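Side-chain contact in periplasmic binding protein/LacI transcriptional regulator (Brachyspira murdochii, PDB 4KQC), which probably binds a carbohydrate as the solute-binding component of an ABC transporter, between two lobes of the periplasmic sugar-binding protein type: residues S94-P98 and D99-G103. Numbering follows the deposited sequence.
Sequences SGILP and DQAQG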
loop_
_atom_site.group_PDB
_atom_site.type_symbol
_atom_site.label_atom_id
_atom_site.label_comp_id
_atom_site.label_asym_id
_atom_site.label_seq_id
_atom_site.Cartn_x
_atom_site.Cartn_y
_atom_site.Cartn_z
ATOM N N SER A 94 0.444 0.682 8.077
ATOM C CA SER A 94 1.426 1.745 8.065
ATOM C C SER A 94 1.855 2.174 9.471
ATOM O O SER A 94 2.851 2.953 9.609
ATOM C CB SER A 94 0.909 2.928 7.248
ATOM O OG SER A 94 -0.374 3.255 7.677
ATOM N N GLY A 95 1.110 1.746 10.511
ATOM C CA GLY A 95 1.555 1.928 11.887
ATOM C C GLY A 95 1.633 3.385 12.284
ATOM O O GLY A 95 0.734 4.155 11.983
ATOM N N ILE A 96 2.688 3.739 13.002
ATOM C CA ILE A 96 2.871 5.079 13.559
ATOM C C ILE A 96 4.018 5.700 12.754
ATOM O O ILE A 96 5.056 5.037 12.540
ATOM C CB ILE A 96 3.314 5.013 15.024
ATOM C CG1 ILE A 96 2.221 4.527 15.947
ATOM C CG2 ILE A 96 3.737 6.387 15.533
ATOM C CD1 ILE A 96 2.074 3.059 16.061
ATOM N N LEU A 97 3.871 6.922 12.305
ATOM C CA LEU A 97 4.987 7.539 11.546
ATOM C C LEU A 97 6.196 7.595 12.431
ATOM O O LEU A 97 6.096 7.936 13.596
ATOM C CB LEU A 97 4.686 8.973 11.122
ATOM C CG LEU A 97 3.764 9.243 9.965
ATOM C CD1 LEU A 97 3.609 10.779 9.823
ATOM C CD2 LEU A 97 4.233 8.619 8.671
ATOM N N PRO A 98 7.401 7.315 11.881
ATOM C CA PRO A 98 8.556 7.197 12.724
ATOM C C PRO A 98 8.873 8.431 13.558
ATOM O O PRO A 98 9.301 8.344 14.709
ATOM C CB PRO A 98 9.697 6.906 11.712
ATOM C CG PRO A 98 8.995 6.181 10.631
ATOM C CD PRO A 98 7.656 6.839 10.501
ATOM N N ASP A 99 8.678 9.606 12.975
ATOM C CA ASP A 99 8.916 10.839 13.695
ATOM C C ASP A 99 7.875 11.173 14.749
ATOM O O ASP A 99 7.994 12.212 15.434
ATOM C CB ASP A 99 9.189 12.038 12.706
ATOM C CG ASP A 99 7.938 12.539 11.951
ATOM O OD1 ASP A 99 6.795 12.171 12.277
ATOM O OD2 ASP A 99 8.135 13.343 11.024
ATOM N N GLN A 100 6.864 10.331 14.904
ATOM C CA GLN A 100 5.864 10.482 15.964
ATOM C C GLN A 100 6.032 9.433 17.058
ATOM O O GLN A 100 5.333 9.503 18.070
ATOM C CB GLN A 100 4.448 10.384 15.427
ATOM C CG GLN A 100 4.119 11.499 14.449
ATOM C CD GLN A 100 2.655 11.595 14.052
ATOM O OE1 GLN A 100 1.782 10.998 14.667
ATOM N NE2 GLN A 100 2.407 12.296 12.954
ATOM N N ALA A 101 6.812 8.387 16.814
ATOM C CA ALA A 101 6.765 7.237 17.686
ATOM C C ALA A 101 7.360 7.436 19.080
ATOM O O ALA A 101 7.017 6.694 20.022
ATOM C CB ALA A 101 7.476 6.048 16.992
ATOM N N GLN A 102 8.281 8.382 19.236
ATOM C CA GLN A 102 8.817 8.727 20.545
ATOM C C GLN A 102 9.379 7.540 21.361
ATOM O O GLN A 102 9.300 7.526 22.596
ATOM C CB GLN A 102 7.720 9.488 21.340
ATOM C CG GLN A 102 7.307 10.825 20.744
ATOM C CD GLN A 102 6.004 11.373 21.340
ATOM O OE1 GLN A 102 5.969 11.901 22.445
ATOM N NE2 GLN A 102 4.919 11.206 20.627
ATOM N N GLY A 103 9.954 6.546 20.672
ATOM C CA GLY A 103 10.503 5.406 21.379
ATOM C C GLY A 103 9.504 4.481 21.975
ATOM O O GLY A 103 9.894 3.693 22.812
HETATM O O HOH W 1 1.521 8.564 13.069
HETATM O O HOH W 2 9.706 9.937 17.526
#
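Gln100 OE1 is gripped from two sides of the chain's own structure: it takes a weak bond from a water that itself accepts from Leu97 N at 3.0 Å, and it accepts from the backbone N of Phe75. At the other end of the same amide NE2 donates to the carbonyl of Gly73. With both polar atoms so engaged, the rotation of this buried amide is fixed. Its chain runs extended beyond CG (chi2 -170°), which carries the amide past Leu97; the two side chains slant across one another, and Leu97 CD1 comes within 3.7 Å of NE2.

The backbone between them turns tightly. Gln100 N donates to Leu97 O at 2.8 Å, and one residue further on Ala101 N makes a longer bond of 3.3 Å to Pro98 O. These bonds, each from the N-H of residue i+3 to the O of residue i, wind residues 97-101 into two overlapping type I beta turns, and Pro98, having no N-H to offer, sits early in them with a phi of -58° that suits the bend. Ile96 packs its CG2 methyl against Ala101, 3.8 Å from CA and 4.0 Å from the CB methyl; with CG1 beside the backbone N (chi1 -70°), CG2 stands anti to that N, which puts it there. Where the turns end, a second water links Pro98 O to Gln102 N, and Gln102 NE2 reaches back to Gln100 O at 3.1 Å, the Gln100 oxygen lying nearly in the plane of the Gln102 side-chain amide.

The whole turn belongs to the surface connection from strand 89-92 to strand 105-110, neighbours in the parallel sheet of one lobe. Ile96, Gln100 and Gln102 rest against helix 76-84, whereas Leu97 touches Asp152 at the start of helix 152-171.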